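Local structure of necrotic enteritis toxin B (Clostridium perfringens, 4I0N) at residues A[79-84]-A[170-175]; A[83-88]-A[218-223]; A[243-248]-A[268-273]. The protein forms pores in target membranes as a toxin of the leukocidin/hemolysin family with an alpha-hemolysin fold. All coordinates share one frame; numbering follows the deposited sequence.

Contact 1: A[79-84]-A[170-175]; sequences MKWPET and IKFVET
Thr-84 and Lys-171 form an antiparallel non-hydrogen-bonded pair with CA atoms 4.4 Å apart, and next to it Phe-172 N donates to Glu-83 O (2.9 Å) where strand 76-92 turns a corner. The polar side chains gather round the carboxylate of Glu-83. Its chain bends at chi2 (-84°), which swings CD toward strand 165-172. Lys-171 runs extended as far as CE, and a last bend at chi4 (66°) brings NZ to the syn lone pair of Glu-83 OE2, a salt bridge of 2.7 Å. A water also donates to OE2 and, with its other hydrogen, to Phe-172 O. The second carboxylate oxygen, Glu-83 OE1, accepts Thr-84 OG1 from well above the carboxylate plane at 2.6 Å. Another water links Thr-84 OG1 with Lys-171 NZ. Both oxygens are thus gripped, which fixes the rotation of a largely buried acid, and the nearby ammonium would be expected to stabilise its charged form. Along the way Thr-84 OG1 rests against Lys-171 CG (3.4 Å).

On the apolar side, Trp-81 meets Phe-172 edge-to-face. Trp-81 CZ3 lies over the rim of the phenyl face, 3.7 Å from Phe-172 CG, and Trp-81 CH2 sits near Phe-172 CD2, with the ring planes at 76°. Ile-216 of helix 214-217 packs on both aromatics, while Trp-81 NE1 bonds to Asn-263 OD1. Glu-83 and Thr-84 both face Phe-246 on strand 236-255, a classic beta bulge at the bend of a long strand in an antiparallel sheet.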
loop_
_atom_site.group_PDB
_atom_site.type_symbol
_atom_site.label_atom_id
_atom_site.label_comp_id
_atom_site.label_asym_id
_atom_site.label_seq_id
_atom_site.Cartn_x
_atom_site.Cartn_y
_atom_site.Cartn_z
ATOM N N MET A 79 -0.707 13.881 19.205
ATOM C CA MET A 79 -1.424 13.046 18.250
ATOM C C MET A 79 -0.412 12.274 17.421
ATOM O O MET A 79 0.361 12.872 16.662
ATOM C CB MET A 79 -2.291 13.928 17.344
ATOM C CG MET A 79 -2.958 13.156 16.175
ATOM S SD MET A 79 -3.969 14.309 15.220
ATOM C CE MET A 79 -4.086 13.478 13.638
ATOM N N LYS A 80 -0.399 10.948 17.582
ATOM C CA LYS A 80 0.397 10.094 16.723
ATOM C C LYS A 80 -0.422 9.749 15.480
ATOM O O LYS A 80 -1.577 9.323 15.596
ATOM C CB LYS A 80 0.815 8.816 17.466
ATOM C CG LYS A 80 1.760 7.953 16.628
ATOM C CD LYS A 80 2.191 6.702 17.348
ATOM C CE LYS A 80 1.064 5.659 17.466
ATOM N NZ LYS A 80 0.726 5.024 16.148
ATOM N N TRP A 81 0.182 9.869 14.297
ATOM C CA TRP A 81 -0.571 9.728 13.050
ATOM C C TRP A 81 0.353 9.148 11.969
ATOM O O TRP A 81 1.574 9.256 12.098
ATOM C CB TRP A 81 -1.171 11.088 12.638
ATOM C CG TRP A 81 -0.145 12.134 12.323
ATOM C CD1 TRP A 81 0.598 12.867 13.211
ATOM C CD2 TRP A 81 0.275 12.530 11.020
ATOM N NE1 TRP A 81 1.444 13.723 12.527
ATOM C CE2 TRP A 81 1.282 13.514 11.181
ATOM C CE3 TRP A 81 -0.096 12.136 9.721
ATOM C CZ2 TRP A 81 1.921 14.128 10.094
ATOM C CZ3 TRP A 81 0.522 12.750 8.634
ATOM C CH2 TRP A 81 1.525 13.747 8.833
ATOM N N PRO A 82 -0.224 8.481 10.948
ATOM C CA PRO A 82 0.613 7.831 9.937
ATOM C C PRO A 82 0.995 8.790 8.814
ATOM O O PRO A 82 0.123 9.309 8.095
ATOM C CB PRO A 82 -0.287 6.705 9.421
ATOM C CG PRO A 82 -1.657 7.267 9.524
ATOM C CD PRO A 82 -1.640 8.089 10.822
ATOM N N GLU A 83 2.294 9.045 8.684
ATOM C CA GLU A 83 2.758 9.989 7.683
ATOM C C GLU A 83 3.060 9.282 6.369
ATOM O O GLU A 83 2.878 9.876 5.302
ATOM C CB GLU A 83 3.953 10.804 8.206
ATOM C CG GLU A 83 4.396 11.955 7.265
ATOM C CD GLU A 83 5.335 11.500 6.154
ATOM O OE1 GLU A 83 5.901 10.380 6.250
ATOM O OE2 GLU A 83 5.499 12.268 5.174
ATOM N N THR A 84 3.515 8.025 6.442
ATOM C CA THR A 84 3.803 7.217 5.240
ATOM C C THR A 84 3.403 5.760 5.455
ATOM O O THR A 84 3.787 5.139 6.464
ATOM C CB THR A 84 5.322 7.274 4.789
ATOM O OG1 THR A 84 5.668 8.614 4.387
ATOM C CG2 THR A 84 5.570 6.321 3.591
ATOM N N ILE A 170 2.965 5.504 0.114
ATOM C CA ILE A 170 1.749 6.302 0.096
ATOM C C ILE A 170 1.981 7.334 1.193
ATOM O O ILE A 170 1.926 7.025 2.398
ATOM C CB ILE A 170 0.473 5.447 0.274
ATOM C CG1 ILE A 170 0.236 4.586 -0.981
ATOM C CG2 ILE A 170 -0.762 6.341 0.559
ATOM C CD1 ILE A 170 1.110 3.356 -1.063
ATOM N N LYS A 171 2.287 8.554 0.753
ATOM C CA LYS A 171 2.888 9.549 1.630
ATOM C C LYS A 171 1.978 10.762 1.761
ATOM O O LYS A 171 1.397 11.230 0.797
ATOM C CB LYS A 171 4.260 9.992 1.079
ATOM C CG LYS A 171 5.020 10.952 1.984
ATOM C CD LYS A 171 6.427 11.241 1.364
ATOM C CE LYS A 171 7.227 12.281 2.177
ATOM N NZ LYS A 171 7.611 11.808 3.562
ATOM N N PHE A 172 1.898 11.289 2.969
ATOM C CA PHE A 172 1.030 12.409 3.246
ATOM C C PHE A 172 1.491 13.623 2.442
ATOM O O PHE A 172 2.710 13.878 2.302
ATOM C CB PHE A 172 1.085 12.720 4.744
ATOM C CG PHE A 172 0.228 13.889 5.138
ATOM C CD1 PHE A 172 -1.154 13.757 5.205
ATOM C CD2 PHE A 172 0.819 15.124 5.445
ATOM C CE1 PHE A 172 -1.958 14.854 5.568
ATOM C CE2 PHE A 172 0.035 16.214 5.801
ATOM C CZ PHE A 172 -1.363 16.071 5.869
ATOM N N VAL A 173 0.525 14.367 1.919
ATOM C CA VAL A 173 0.810 15.574 1.157
ATOM C C VAL A 173 0.460 16.805 1.992
ATOM O O VAL A 173 1.350 17.546 2.397
ATOM C CB VAL A 173 0.022 15.612 -0.193
ATOM C CG1 VAL A 173 0.254 16.940 -0.906
ATOM C CG2 VAL A 173 0.460 14.442 -1.107
ATOM N N GLU A 174 -0.836 17.031 2.233
ATOM C CA GLU A 174 -1.310 18.219 2.967
ATOM C C GLU A 174 -2.759 18.011 3.383
ATOM O O GLU A 174 -3.491 17.229 2.756
ATOM C CB GLU A 174 -1.214 19.504 2.093
ATOM C CG GLU A 174 -2.127 19.473 0.860
ATOM C CD GLU A 174 -2.119 20.753 0.038
ATOM O OE1 GLU A 174 -1.368 21.693 0.372
ATOM O OE2 GLU A 174 -2.884 20.812 -0.954
ATOM N N THR A 175 -3.192 18.727 4.416
ATOM C CA THR A 175 -4.613 18.712 4.761
ATOM C C THR A 175 -5.391 19.577 3.761
ATOM O O THR A 175 -4.804 20.311 2.965
ATOM C CB THR A 175 -4.843 19.210 6.186
ATOM O OG1 THR A 175 -4.542 20.599 6.244
ATOM C CG2 THR A 175 -3.964 18.452 7.187
HETATM O O HOH W 1 4.512 14.539 4.110
HETATM O O HOH W 2 8.256 9.015 3.394
#

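Contact 2: A[83-88]-A[218-223]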
loop_
_atom_site.group_PDB
_atom_site.type_symbol
_atom_site.label_atom_id
_atom_site.label_comp_id
_atom_site.label_asym_id
_atom_site.label_seq_id
_atom_site.Cartn_x
_atom_site.Cartn_y
_atom_site.Cartn_z
ATOM N N GLU A 83 2.294 9.045 8.684
ATOM C CA GLU A 83 2.758 9.989 7.683
ATOM C C GLU A 83 3.060 9.282 6.369
ATOM O O GLU A 83 2.878 9.876 5.302
ATOM C CB GLU A 83 3.953 10.804 8.206
ATOM C CG GLU A 83 4.396 11.955 7.265
ATOM C CD GLU A 83 5.335 11.500 6.154
ATOM O OE1 GLU A 83 5.901 10.380 6.250
ATOM O OE2 GLU A 83 5.499 12.268 5.174
ATOM N N THR A 84 3.515 8.025 6.442
ATOM C CA THR A 84 3.803 7.217 5.240
ATOM C C THR A 84 3.403 5.760 5.455
ATOM O O THR A 84 3.787 5.139 6.464
ATOM C CB THR A 84 5.322 7.274 4.789
ATOM O OG1 THR A 84 5.668 8.614 4.387
ATOM C CG2 THR A 84 5.570 6.321 3.591
ATOM N N TYR A 85 2.639 5.211 4.507
ATOM C CA TYR A 85 2.509 3.761 4.410
ATOM C C TYR A 85 3.437 3.247 3.290
ATOM O O TYR A 85 3.367 3.724 2.172
ATOM C CB TYR A 85 1.084 3.381 4.062
ATOM C CG TYR A 85 0.042 3.765 5.071
ATOM C CD1 TYR A 85 -0.385 2.840 6.043
ATOM C CD2 TYR A 85 -0.581 5.019 5.017
ATOM C CE1 TYR A 85 -1.397 3.166 6.961
ATOM C CE2 TYR A 85 -1.594 5.368 5.950
ATOM C CZ TYR A 85 -1.989 4.427 6.909
ATOM O OH TYR A 85 -2.994 4.749 7.804
ATOM N N ARG A 86 4.271 2.256 3.594
ATOM C CA ARG A 86 5.140 1.636 2.596
ATOM C C ARG A 86 4.729 0.190 2.362
ATOM O O ARG A 86 4.527 -0.587 3.324
ATOM C CB ARG A 86 6.593 1.665 3.036
ATOM C CG ARG A 86 7.523 1.030 1.970
ATOM C CD ARG A 86 8.987 1.294 2.310
ATOM N NE ARG A 86 9.298 2.706 2.146
ATOM C CZ ARG A 86 10.463 3.273 2.458
ATOM N NH1 ARG A 86 11.455 2.551 2.958
ATOM N NH2 ARG A 86 10.634 4.579 2.265
ATOM N N ILE A 87 4.605 -0.167 1.087
ATOM C CA ILE A 87 4.210 -1.530 0.715
ATOM C C ILE A 87 5.326 -2.060 -0.173
ATOM O O ILE A 87 5.634 -1.468 -1.199
ATOM C CB ILE A 87 2.839 -1.551 -0.026
ATOM C CG1 ILE A 87 1.685 -1.235 0.945
ATOM C CG2 ILE A 87 2.573 -2.931 -0.703
ATOM C CD1 ILE A 87 1.359 0.223 1.087
ATOM N N ASN A 88 5.929 -3.178 0.232
ATOM C CA ASN A 88 6.939 -3.822 -0.598
ATOM C C ASN A 88 6.390 -5.180 -1.005
ATOM O O ASN A 88 5.834 -5.908 -0.167
ATOM C CB ASN A 88 8.240 -4.046 0.163
ATOM C CG ASN A 88 8.870 -2.769 0.685
ATOM O OD1 ASN A 88 8.777 -1.700 0.087
ATOM N ND2 ASN A 88 9.536 -2.887 1.818
ATOM N N GLY A 218 -8.650 6.074 9.961
ATOM C CA GLY A 218 -8.936 4.642 9.896
ATOM C C GLY A 218 -7.744 3.790 9.494
ATOM O O GLY A 218 -7.350 2.884 10.221
ATOM N N GLY A 219 -7.186 4.071 8.324
ATOM C CA GLY A 219 -6.089 3.253 7.792
ATOM C C GLY A 219 -6.116 3.235 6.279
ATOM O O GLY A 219 -6.948 3.919 5.644
ATOM N N PHE A 220 -5.196 2.475 5.693
ATOM C CA PHE A 220 -5.034 2.467 4.247
ATOM C C PHE A 220 -5.421 1.094 3.723
ATOM O O PHE A 220 -5.116 0.073 4.354
ATOM C CB PHE A 220 -3.584 2.832 3.877
ATOM C CG PHE A 220 -3.277 2.759 2.394
ATOM C CD1 PHE A 220 -4.061 3.455 1.468
ATOM C CD2 PHE A 220 -2.177 2.029 1.936
ATOM C CE1 PHE A 220 -3.778 3.410 0.099
ATOM C CE2 PHE A 220 -1.880 1.960 0.561
ATOM C CZ PHE A 220 -2.697 2.654 -0.356
ATOM N N SER A 221 -6.098 1.069 2.579
ATOM C CA SER A 221 -6.471 -0.192 1.935
ATOM C C SER A 221 -5.721 -0.367 0.623
ATOM O O SER A 221 -6.273 -0.069 -0.444
ATOM C CB SER A 221 -7.975 -0.246 1.638
ATOM O OG SER A 221 -8.729 -0.114 2.821
ATOM N N PRO A 222 -4.479 -0.863 0.693
ATOM C CA PRO A 222 -3.700 -0.950 -0.533
ATOM C C PRO A 222 -4.295 -1.938 -1.547
ATOM O O PRO A 222 -4.925 -2.932 -1.168
ATOM C CB PRO A 222 -2.330 -1.424 -0.046
ATOM C CG PRO A 222 -2.633 -2.206 1.226
ATOM C CD PRO A 222 -3.743 -1.385 1.865
ATOM N N ASN A 223 -4.094 -1.639 -2.828
ATOM C CA ASN A 223 -4.471 -2.555 -3.911
ATOM C C ASN A 223 -3.435 -2.306 -4.993
ATOM O O ASN A 223 -3.413 -1.236 -5.605
ATOM C CB ASN A 223 -5.902 -2.278 -4.417
ATOM C CG ASN A 223 -6.448 -3.368 -5.379
ATOM O OD1 ASN A 223 -7.465 -3.135 -6.044
ATOM N ND2 ASN A 223 -5.799 -4.541 -5.448
#
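In the apolar layer between two antiparallel sheets, Tyr-85 and Ile-87 of strand 76-92 meet Gly-219, Phe-220 and Pro-222, at the start of strand 219-231. The backbones stand well apart, Tyr-85 CA being 7.7 Å from Phe-220 CA, and no hydrogen bond crosses, so side chains carry the contact. The side chains of Tyr-85 and Phe-220 run antiparallel to one another. Phe-220 CB sits squarely over the centre of the tyrosine ring, 3.6 Å from the centroid of the Tyr-85 ring and only 3° off the ring normal, a CH-pi contact. Phe-220 CG is anti to the backbone N (chi1 176°), which carries it off the tyrosine ring in the direction of Ile-87. Phe-220 CD2 lies 4.1 Å from Tyr-85 CB. The two ring planes are inclined at 41°.

Ile-87 meets the same phenylalanine at its edge. Its CD1 touches the ring in plane, 3.7 Å from Phe-220 CE2, while Ile-87 CG1 reaches Pro-222 CB at 4.1 Å. Pro-222 N lies over one face of the same ring, toward the rim. At the other end, Tyr-85 OH comes to 3.4 Å from Gly-219 CA, and its polar need is met by Leu-215 O, in helix 214-217. The backbone of Gly-219 takes a conformation in which a side chain would press on the carbonyl O of Gly-218.

Ile-170 of strand 165-172 packs against both Ile-87 and Phe-220, and strand 53-65 adds Ile-64 beside Tyr-85 and Leu-60 beside Ile-87. Packing of aromatic and aliphatic side chains between two sheets is the hydrophobic core of a beta-sandwich, here that of the alpha-hemolysin fold.

Contact 3: A[243-248]-A[268-273]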
loop_
_atom_site.group_PDB
_atom_site.type_symbol
_atom_site.label_atom_id
_atom_site.label_comp_id
_atom_site.label_asym_id
_atom_site.label_seq_id
_atom_site.Cartn_x
_atom_site.Cartn_y
_atom_site.Cartn_z
ATOM N N TYR A 243 4.606 -4.691 4.925
ATOM C CA TYR A 243 3.890 -3.460 5.213
ATOM C C TYR A 243 4.628 -2.709 6.312
ATOM O O TYR A 243 5.015 -3.290 7.329
ATOM C CB TYR A 243 2.517 -3.797 5.772
ATOM C CG TYR A 243 1.510 -4.398 4.854
ATOM C CD1 TYR A 243 1.494 -4.143 3.477
ATOM C CD2 TYR A 243 0.478 -5.166 5.398
ATOM C CE1 TYR A 243 0.469 -4.663 2.666
ATOM C CE2 TYR A 243 -0.536 -5.674 4.609
ATOM C CZ TYR A 243 -0.542 -5.444 3.258
ATOM O OH TYR A 243 -1.583 -5.990 2.532
ATOM N N GLN A 244 4.790 -1.409 6.122
ATOM C CA GLN A 244 5.478 -0.571 7.095
ATOM C C GLN A 244 4.689 0.716 7.230
ATOM O O GLN A 244 4.229 1.271 6.233
ATOM C CB GLN A 244 6.888 -0.327 6.575
ATOM C CG GLN A 244 7.893 0.174 7.549
ATOM C CD GLN A 244 9.302 -0.210 7.081
ATOM O OE1 GLN A 244 9.492 -0.677 5.952
ATOM N NE2 GLN A 244 10.262 -0.038 7.935
ATOM N N ARG A 245 4.502 1.193 8.459
ATOM C CA ARG A 245 3.773 2.425 8.651
ATOM C C ARG A 245 4.663 3.364 9.455
ATOM O O ARG A 245 5.035 3.032 10.576
ATOM C CB ARG A 245 2.453 2.156 9.385
ATOM C CG ARG A 245 1.501 3.369 9.353
ATOM C CD ARG A 245 0.345 3.283 10.359
ATOM N NE ARG A 245 0.858 3.261 11.733
ATOM C CZ ARG A 245 0.579 2.309 12.619
ATOM N NH1 ARG A 245 -0.285 1.331 12.322
ATOM N NH2 ARG A 245 1.134 2.363 13.826
ATOM N N PHE A 246 5.035 4.494 8.861
ATOM C CA PHE A 246 5.917 5.463 9.521
ATOM C C PHE A 246 5.042 6.507 10.163
ATOM O O PHE A 246 4.312 7.226 9.471
ATOM C CB PHE A 246 6.860 6.112 8.520
ATOM C CG PHE A 246 7.814 5.128 7.875
ATOM C CD1 PHE A 246 8.960 4.725 8.557
ATOM C CD2 PHE A 246 7.564 4.609 6.614
ATOM C CE1 PHE A 246 9.861 3.808 7.976
ATOM C CE2 PHE A 246 8.450 3.708 6.028
ATOM C CZ PHE A 246 9.602 3.307 6.717
ATOM N N ASP A 247 5.149 6.599 11.481
ATOM C CA ASP A 247 4.295 7.477 12.254
ATOM C C ASP A 247 5.012 8.776 12.539
ATOM O O ASP A 247 6.250 8.823 12.584
ATOM C CB ASP A 247 3.876 6.798 13.556
ATOM C CG ASP A 247 2.926 5.621 13.332
ATOM O OD1 ASP A 247 2.106 5.650 12.385
ATOM O OD2 ASP A 247 3.016 4.669 14.123
ATOM N N ASN A 248 4.227 9.843 12.686
ATOM C CA ASN A 248 4.721 11.119 13.183
ATOM C C ASN A 248 3.972 11.486 14.467
ATOM O O ASN A 248 2.875 10.973 14.720
ATOM C CB ASN A 248 4.485 12.239 12.145
ATOM C CG ASN A 248 5.524 12.256 10.998
ATOM O OD1 ASN A 248 5.564 13.235 10.255
ATOM N ND2 ASN A 248 6.317 11.179 10.830
ATOM N N THR A 268 8.899 5.527 17.027
ATOM C CA THR A 268 8.461 4.176 16.720
ATOM C C THR A 268 7.837 4.142 15.321
ATOM O O THR A 268 7.332 5.158 14.831
ATOM C CB THR A 268 7.401 3.704 17.750
ATOM O OG1 THR A 268 6.341 4.668 17.798
ATOM C CG2 THR A 268 8.030 3.580 19.162
ATOM N N SER A 269 7.882 2.971 14.687
ATOM C CA SER A 269 7.083 2.696 13.491
ATOM C C SER A 269 6.574 1.262 13.614
ATOM O O SER A 269 6.956 0.525 14.546
ATOM C CB SER A 269 7.907 2.887 12.199
ATOM O OG SER A 269 8.992 1.960 12.131
ATOM N N GLU A 270 5.681 0.851 12.717
ATOM C CA GLU A 270 5.201 -0.528 12.815
ATOM C C GLU A 270 5.442 -1.281 11.535
ATOM O O GLU A 270 5.512 -0.688 10.469
ATOM C CB GLU A 270 3.733 -0.580 13.229
ATOM C CG GLU A 270 3.550 -0.146 14.671
ATOM C CD GLU A 270 2.140 -0.420 15.186
ATOM O OE1 GLU A 270 1.654 0.394 16.004
ATOM O OE2 GLU A 270 1.530 -1.433 14.765
ATOM N N TYR A 271 5.609 -2.591 11.660
ATOM C CA TYR A 271 5.993 -3.424 10.518
ATOM C C TYR A 271 5.351 -4.796 10.629
ATOM O O TYR A 271 5.392 -5.407 11.691
ATOM C CB TYR A 271 7.505 -3.582 10.502
ATOM C CG TYR A 271 8.032 -4.463 9.384
ATOM C CD1 TYR A 271 8.458 -3.905 8.174
ATOM C CD2 TYR A 271 8.119 -5.842 9.540
ATOM C CE1 TYR A 271 8.956 -4.717 7.141
ATOM C CE2 TYR A 271 8.606 -6.661 8.512
ATOM C CZ TYR A 271 9.031 -6.094 7.331
ATOM O OH TYR A 271 9.511 -6.918 6.333
ATOM N N ASN A 272 4.792 -5.294 9.530
ATOM C CA ASN A 272 4.294 -6.674 9.497
ATOM C C ASN A 272 4.505 -7.224 8.110
ATOM O O ASN A 272 4.336 -6.496 7.150
ATOM C CB ASN A 272 2.796 -6.713 9.849
ATOM C CG ASN A 272 2.541 -6.420 11.329
ATOM O OD1 ASN A 272 2.082 -5.326 11.694
ATOM N ND2 ASN A 272 2.875 -7.380 12.191
ATOM N N GLU A 273 4.851 -8.501 7.995
ATOM C CA GLU A 273 5.029 -9.092 6.678
ATOM C C GLU A 273 4.280 -10.428 6.553
ATOM O O GLU A 273 3.974 -11.089 7.558
ATOM C CB GLU A 273 6.501 -9.244 6.327
ATOM C CG GLU A 273 7.253 -10.166 7.246
ATOM C CD GLU A 273 8.643 -10.490 6.721
ATOM O OE1 GLU A 273 9.378 -9.556 6.371
ATOM O OE2 GLU A 273 8.984 -11.682 6.658
HETATM O O HOH W 3 9.151 -0.099 10.659
HETATM O O HOH W 4 -1.016 -1.077 14.201
HETATM O O HOH W 5 7.964 6.407 12.421
HETATM O O HOH W 6 4.605 3.714 15.969
#
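Arg-245 and Glu-270 extend side by side from a hydrogen-bonded antiparallel pair, and Arg-245 NH2 meets Glu-270 OE1 in a salt bridge of 3.0 Å whose hydrogen bond is weak. The carboxylate is turned 71° from the guanidinium plane, and Glu-270 CB lies over one face of that group. A water bridges Arg-245 NH1 and Glu-270 OE2.

On the other face of the sheet, the amide of Gln-244 stands at the ring edge of Tyr-271, Gln-244 CD being 3.9 Å from Tyr-271 CD1, with the planes nearly perpendicular. Tyr-271 OH donates to Glu-273 OE1 (2.6 Å), and a water joins Gln-244 NE2 to Ser-269 OG. Reciprocal backbone bonds at Tyr-243/Asn-272 and Arg-245/Glu-270 set this register.

The guanidinium is held more squarely by Asp-247. Arg-245 NE reaches Asp-247 OD1 at 2.8 Å and NH2 reaches OD2 at 3.0 Å, a side-on grip in plane that uses the syn lone pair of each oxygen. A bend at chi3 (63°) places NE for it. Further out, Arg-245 NH1 bonds to Pro-65 O, and Lys-80 pairs with Asp-247 OD2. The whole is the ladder of a long antiparallel beta-hairpin carrying a salt-bridge network on one face.

How the contacts relate
Contacts 1 and 2 both use strand 76-92, and contact 3 begins on its neighbour, strand 236-255; the centres are 10 to 12 Å apart. Contacts 1 and 2 share Glu-83 and Thr-84. They also touch: Ile-170 N lies 2.8 Å from Tyr-85 O, a probable hydrogen bond, and Ile-170 CG1 packs on Phe-220 CZ at 3.6 Å. Toward contact 3, Phe-246 N lies 2.8 Å from Thr-84 O, again probably bonded. Tyr-85 CE1 also rests 3.8 Å from Arg-245 CG, placing the salt-bridge network beside the sandwich core. A magnesium ion lies about 5 Å from the Tyr-271 side chain, but all three contacts are away from the known magnesium site at Asp-30.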